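Local coordinates for putative membrane protein (Yersinia pestis CO92, PDB 5TF3) that is of unknown function but belongs to the DUF1198 family and folds, in the crystallised part, into a compact all-helical domain, at residues A[26-31]-A[38-43]; A[54-59]-A[78-83]. One frame throughout, in Å; residues are numbered along the deposited sequence.

In the fold
From the N terminus the chain runs through helix 2-17 and helix 22-29, then turns back within a few residues so that 26-31 meets 38-43 of helix 33-45. This is contact 1, which closes a short loop across six residues. Helix 48-65 follows, and contact 2 closes a longer excursion, with 18 residues between 54-59 and 78-83 on helix 70-82. The two are in series, neither nested nor crossed, and their centres lie about 16 Å apart. Helix 48-65 joins them spatially: Phe39 CE1 lies 3.5 Å from Leu57 CD1, and Met27 SE packs 3.7 Å from Val58 N. The ends of helices 22-29 and 70-82 are thus joined, through helices 33-45 and 48-65, into one core.

Contact 1: A[26-31]-A[38-43]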
loop_
_atom_site.group_PDB
_atom_site.type_symbol
_atom_site.label_atom_id
_atom_site.label_comp_id
_atom_site.label_asym_id
_atom_site.label_seq_id
_atom_site.Cartn_x
_atom_site.Cartn_y
_atom_site.Cartn_z
ATOM N N SER A 26 -11.434 2.980 2.599
ATOM C CA SER A 26 -11.095 2.945 4.021
ATOM C C SER A 26 -9.723 3.555 4.279
ATOM O O SER A 26 -9.530 4.285 5.262
ATOM C CB SER A 26 -11.148 1.511 4.543
ATOM O OG SER A 26 -12.490 1.064 4.548
HETATM N N MSE A 27 -8.762 3.277 3.410
HETATM C CA MSE A 27 -7.435 3.868 3.535
HETATM C C MSE A 27 -7.463 5.389 3.354
HETATM O O MSE A 27 -6.774 6.121 4.072
HETATM C CB MSE A 27 -6.477 3.228 2.527
HETATM C CG MSE A 27 -5.097 3.846 2.533
HETATM SE SE MSE A 27 -4.060 3.061 1.110
HETATM C CE MSE A 27 -5.059 3.855 -0.375
ATOM N N LEU A 28 -8.261 5.872 2.397
ATOM C CA LEU A 28 -8.346 7.315 2.192
ATOM C C LEU A 28 -8.900 8.016 3.424
ATOM O O LEU A 28 -8.422 9.090 3.800
ATOM C CB LEU A 28 -9.208 7.629 0.969
ATOM C CG LEU A 28 -8.690 7.056 -0.351
ATOM C CD1 LEU A 28 -9.675 7.379 -1.471
ATOM C CD2 LEU A 28 -7.314 7.610 -0.665
ATOM N N GLN A 29 -9.907 7.419 4.070
ATOM C CA GLN A 29 -10.513 8.034 5.249
ATOM C C GLN A 29 -9.480 8.350 6.317
ATOM O O GLN A 29 -9.636 9.327 7.054
ATOM C CB GLN A 29 -11.579 7.114 5.838
ATOM C CG GLN A 29 -12.816 6.966 5.002
ATOM C CD GLN A 29 -13.822 6.035 5.658
ATOM O OE1 GLN A 29 -14.219 5.021 5.078
ATOM N NE2 GLN A 29 -14.228 6.371 6.882
ATOM N N GLU A 30 -8.422 7.547 6.413
ATOM C CA GLU A 30 -7.394 7.723 7.425
ATOM C C GLU A 30 -6.209 8.539 6.932
ATOM O O GLU A 30 -5.196 8.615 7.630
ATOM C CB GLU A 30 -6.909 6.361 7.927
ATOM C CG GLU A 30 -8.032 5.440 8.371
ATOM C CD GLU A 30 -7.748 4.772 9.703
ATOM O OE1 GLU A 30 -7.087 5.399 10.556
ATOM O OE2 GLU A 30 -8.181 3.613 9.893
HETATM N N MSE A 31 -6.289 9.114 5.740
HETATM C CA MSE A 31 -5.313 10.111 5.344
HETATM C C MSE A 31 -5.903 11.478 5.647
HETATM O O MSE A 31 -7.114 11.656 5.578
HETATM C CB MSE A 31 -4.970 10.010 3.864
HETATM C CG MSE A 31 -4.236 8.762 3.458
HETATM SE SE MSE A 31 -3.936 8.852 1.563
HETATM C CE MSE A 31 -3.159 7.086 1.265
HETATM N N MSE A 38 -3.292 15.030 -2.482
HETATM C CA MSE A 38 -2.022 14.730 -3.136
HETATM C C MSE A 38 -1.990 13.290 -3.651
HETATM O O MSE A 38 -1.551 13.033 -4.775
HETATM C CB MSE A 38 -0.858 14.992 -2.166
HETATM C CG MSE A 38 -0.816 16.444 -1.641
HETATM SE SE MSE A 38 0.288 16.766 -0.029
HETATM C CE MSE A 38 2.049 16.460 -0.808
ATOM N N PHE A 39 -2.474 12.351 -2.829
ATOM C CA PHE A 39 -2.460 10.947 -3.231
ATOM C C PHE A 39 -3.384 10.714 -4.415
ATOM O O PHE A 39 -3.019 10.027 -5.376
ATOM C CB PHE A 39 -2.858 10.052 -2.057
ATOM C CG PHE A 39 -2.969 8.599 -2.418
ATOM C CD1 PHE A 39 -1.827 7.811 -2.528
ATOM C CD2 PHE A 39 -4.204 8.020 -2.649
ATOM C CE1 PHE A 39 -1.925 6.467 -2.863
ATOM C CE2 PHE A 39 -4.308 6.664 -2.985
ATOM C CZ PHE A 39 -3.166 5.894 -3.088
ATOM N N ILE A 40 -4.587 11.284 -4.357
ATOM C CA ILE A 40 -5.562 11.137 -5.435
ATOM C C ILE A 40 -5.019 11.729 -6.726
ATOM O O ILE A 40 -5.159 11.143 -7.808
ATOM C CB ILE A 40 -6.891 11.809 -5.039
ATOM C CG1 ILE A 40 -7.619 10.986 -3.972
ATOM C CG2 ILE A 40 -7.737 12.085 -6.254
ATOM C CD1 ILE A 40 -7.552 9.528 -4.177
ATOM N N ARG A 41 -4.421 12.920 -6.636
ATOM C CA ARG A 41 -3.928 13.575 -7.841
ATOM C C ARG A 41 -2.783 12.791 -8.461
ATOM O O ARG A 41 -2.699 12.676 -9.686
ATOM C CB ARG A 41 -3.487 15.007 -7.549
ATOM C CG ARG A 41 -3.017 15.718 -8.819
ATOM C CD ARG A 41 -2.753 17.194 -8.603
ATOM N NE ARG A 41 -1.847 17.375 -7.483
ATOM C CZ ARG A 41 -2.148 18.039 -6.374
ATOM N NH1 ARG A 41 -3.338 18.624 -6.237
ATOM N NH2 ARG A 41 -1.244 18.121 -5.405
ATOM N N SER A 42 -1.892 12.233 -7.637
ATOM C CA SER A 42 -0.774 11.496 -8.216
ATOM C C SER A 42 -1.235 10.158 -8.788
ATOM O O SER A 42 -0.665 9.675 -9.773
ATOM C CB SER A 42 0.344 11.308 -7.182
ATOM O OG SER A 42 0.211 10.089 -6.468
ATOM N N THR A 43 -2.280 9.562 -8.219
ATOM C CA THR A 43 -2.725 8.260 -8.701
ATOM C C THR A 43 -3.621 8.371 -9.929
ATOM O O THR A 43 -3.615 7.475 -10.779
ATOM C CB THR A 43 -3.459 7.512 -7.584
ATOM O OG1 THR A 43 -2.599 7.396 -6.441
ATOM C CG2 THR A 43 -3.842 6.128 -8.040
#
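Leu28 and Phe39 mark the nearest approach of the two backbones, their CA atoms 8.8 Å apart, a gap that side chains must fill. Phe39 does most of this, contributing 71 of the 183 Å² buried. With its CG anti to the backbone N (chi1 176°), its ring meets three side chains of 26-31. Over one face lies the methyl of selenomethionine Met31: CE sits 4.0 Å from the centroid of the Phe39 ring and only 12° off the ring normal, a CH-pi contact. Its selenium is placed obliquely, 34° off the normal, so the chain, extended beyond CG, crosses the ring with its methyl end closest to the centre. Leu28 CD2 comes obliquely to Phe39 CD2 at 3.7 Å, while Met27, whose chain bends at chi3, brings CE to 3.9 Å from Phe39 CZ. Leu28 CD2 also meets Ile40 CD1 at 4.0 Å, extending the apolar patch along helix 33-45.

The other face of the Phe39 ring is covered by Thr43 OG1, which stands 3.6 Å above its plane near the centre. Thr43 OG1 donates to Phe39 O at 2.9 Å, and Thr43 N donates to the same oxygen from the opposite face of the carbonyl plane, so two bonds grip this acceptor. Tyr100 meets the Phe39 ring edge-to-face, and Phe39 also touches Ala54 and Leu57 of helix 48-65. The arrangement is a Met-aromatic contact, made by Met31 just past the end of helix 22-29 on Phe39 of the next helix, 33-45, in an all-helical domain.

Contact 2: A[54-59]-A[78-83]; sequences AAYLVF and NTLIRA
Leu80, the residue common to every cross-contact, sits in the helical turn closed by the shortest polar bond of the two segments, Arg82 N to Asn78 O at 2.8 Å. The interface itself is apolar. Leu80 supplies 96 of the 169 Å² buried, and its branches divide the work. Leu80 CD1 lodges between two rings, 4.0 Å from Tyr56 CE1 and equally 4.0 Å from Phe59 CD2, approaching each obliquely; Leu80 CD2 meets Ala55 CB at 4.1 Å.

The axes of the two short helical segments run nearly antiparallel, at 159°, and come no closer than 10.8 Å. Helix 48-65 and helix 70-82, linked by a brief turn, therefore form a helical hairpin, and across this spacing Leu80 makes every contact between the two segments. Ala55 and Leu80 have the nearest CA atoms, 7.5 Å apart, which fits the small alanine opposite the larger side chain.

Ala55 and Phe59, one turn apart, face Leu80; Tyr56 leaves the helix to one side and its ring comes back. Phe59 holds CG anti to its backbone N (chi1 173°), whereas Tyr56 has it beside that atom (chi1 -70°), bringing the CD1-CE1 side of its ring to the Leu80 methyl. The Tyr56 hydroxyl is satisfied by Ser86 O, and the ring stacks with His93. Ile85 packs against Ala55, Tyr56 and Leu80, and Phe59 meets the ring of Tyr118.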
loop_
_atom_site.group_PDB
_atom_site.type_symbol
_atom_site.label_atom_id
_atom_site.label_comp_id
_atom_site.label_asym_id
_atom_site.label_seq_id
_atom_site.Cartn_x
_atom_site.Cartn_y
_atom_site.Cartn_z
ATOM N N ALA A 54 1.065 2.822 -5.392
ATOM C CA ALA A 54 -0.089 2.929 -4.509
ATOM C C ALA A 54 -0.502 1.570 -3.964
ATOM O O ALA A 54 -1.061 1.487 -2.864
ATOM C CB ALA A 54 -1.250 3.586 -5.255
ATOM N N ALA A 55 -0.233 0.497 -4.707
ATOM C CA ALA A 55 -0.534 -0.841 -4.209
ATOM C C ALA A 55 0.226 -1.126 -2.923
ATOM O O ALA A 55 -0.298 -1.770 -2.011
ATOM C CB ALA A 55 -0.202 -1.890 -5.264
ATOM N N TYR A 56 1.454 -0.621 -2.813
ATOM C CA TYR A 56 2.213 -0.851 -1.592
ATOM C C TYR A 56 1.668 -0.056 -0.413
ATOM O O TYR A 56 1.829 -0.482 0.735
ATOM C CB TYR A 56 3.688 -0.518 -1.831
ATOM C CG TYR A 56 4.368 -1.513 -2.736
ATOM C CD1 TYR A 56 4.754 -2.764 -2.267
ATOM C CD2 TYR A 56 4.623 -1.205 -4.063
ATOM C CE1 TYR A 56 5.389 -3.680 -3.103
ATOM C CE2 TYR A 56 5.252 -2.105 -4.898
ATOM C CZ TYR A 56 5.632 -3.339 -4.416
ATOM O OH TYR A 56 6.255 -4.222 -5.262
ATOM N N LEU A 57 1.045 1.106 -0.658
ATOM C CA LEU A 57 0.405 1.836 0.437
ATOM C C LEU A 57 -0.826 1.094 0.941
ATOM O O LEU A 57 -1.097 1.079 2.149
ATOM C CB LEU A 57 0.005 3.250 -0.001
ATOM C CG LEU A 57 1.099 4.311 -0.038
ATOM C CD1 LEU A 57 0.491 5.609 -0.486
ATOM C CD2 LEU A 57 1.737 4.467 1.318
ATOM N N VAL A 58 -1.607 0.527 0.018
ATOM C CA VAL A 58 -2.723 -0.345 0.389
ATOM C C VAL A 58 -2.233 -1.483 1.281
ATOM O O VAL A 58 -2.806 -1.760 2.343
ATOM C CB VAL A 58 -3.415 -0.874 -0.881
ATOM C CG1 VAL A 58 -4.499 -1.890 -0.539
ATOM C CG2 VAL A 58 -4.021 0.296 -1.667
ATOM N N PHE A 59 -1.159 -2.154 0.867
ATOM C CA PHE A 59 -0.583 -3.227 1.676
ATOM C C PHE A 59 -0.197 -2.730 3.070
ATOM O O PHE A 59 -0.589 -3.317 4.081
ATOM C CB PHE A 59 0.635 -3.811 0.947
ATOM C CG PHE A 59 1.414 -4.821 1.746
ATOM C CD1 PHE A 59 2.459 -4.420 2.578
ATOM C CD2 PHE A 59 1.127 -6.176 1.641
ATOM C CE1 PHE A 59 3.174 -5.344 3.323
ATOM C CE2 PHE A 59 1.846 -7.115 2.366
ATOM C CZ PHE A 59 2.879 -6.695 3.219
ATOM N N ASN A 78 -0.230 -12.141 -0.849
ATOM C CA ASN A 78 -0.707 -12.908 -1.992
ATOM C C ASN A 78 -1.499 -12.032 -2.946
ATOM O O ASN A 78 -1.525 -12.307 -4.152
ATOM C CB ASN A 78 -1.557 -14.094 -1.526
ATOM C CG ASN A 78 -0.723 -15.186 -0.872
ATOM O OD1 ASN A 78 0.491 -15.267 -1.090
ATOM N ND2 ASN A 78 -1.374 -16.048 -0.088
ATOM N N THR A 79 -2.150 -10.979 -2.430
ATOM C CA THR A 79 -2.844 -10.035 -3.304
ATOM C C THR A 79 -1.854 -9.290 -4.202
ATOM O O THR A 79 -2.094 -9.140 -5.407
ATOM C CB THR A 79 -3.699 -9.073 -2.451
ATOM O OG1 THR A 79 -4.584 -9.843 -1.629
ATOM C CG2 THR A 79 -4.572 -8.164 -3.307
ATOM N N LEU A 80 -0.715 -8.854 -3.650
ATOM C CA LEU A 80 0.330 -8.280 -4.493
ATOM C C LEU A 80 0.791 -9.279 -5.537
ATOM O O LEU A 80 0.888 -8.952 -6.724
ATOM C CB LEU A 80 1.531 -7.836 -3.656
ATOM C CG LEU A 80 1.370 -6.666 -2.705
ATOM C CD1 LEU A 80 2.723 -6.400 -2.016
ATOM C CD2 LEU A 80 0.902 -5.467 -3.488
ATOM N N ILE A 81 1.068 -10.513 -5.110
ATOM C CA ILE A 81 1.607 -11.510 -6.024
ATOM C C ILE A 81 0.607 -11.802 -7.140
ATOM O O ILE A 81 0.986 -11.907 -8.315
ATOM C CB ILE A 81 1.992 -12.785 -5.247
ATOM C CG1 ILE A 81 3.240 -12.530 -4.387
ATOM C CG2 ILE A 81 2.242 -13.939 -6.199
ATOM C CD1 ILE A 81 3.600 -13.699 -3.478
ATOM N N ARG A 82 -0.679 -11.911 -6.797
ATOM C CA ARG A 82 -1.699 -12.173 -7.809
ATOM C C ARG A 82 -1.856 -11.018 -8.796
ATOM O O ARG A 82 -2.361 -11.226 -9.904
ATOM C CB ARG A 82 -3.041 -12.480 -7.137
ATOM C CG ARG A 82 -3.289 -13.969 -6.964
ATOM C CD ARG A 82 -4.654 -14.284 -6.347
ATOM N NE ARG A 82 -4.574 -14.375 -4.894
ATOM C CZ ARG A 82 -5.003 -13.434 -4.064
ATOM N NH1 ARG A 82 -5.562 -12.336 -4.534
ATOM N NH2 ARG A 82 -4.881 -13.599 -2.765
ATOM N N ALA A 83 -1.446 -9.811 -8.420
ATOM C CA ALA A 83 -1.428 -8.662 -9.318
ATOM C C ALA A 83 -0.105 -8.500 -10.056
ATOM O O ALA A 83 0.108 -7.452 -10.679
ATOM C CB ALA A 83 -1.706 -7.371 -8.539
#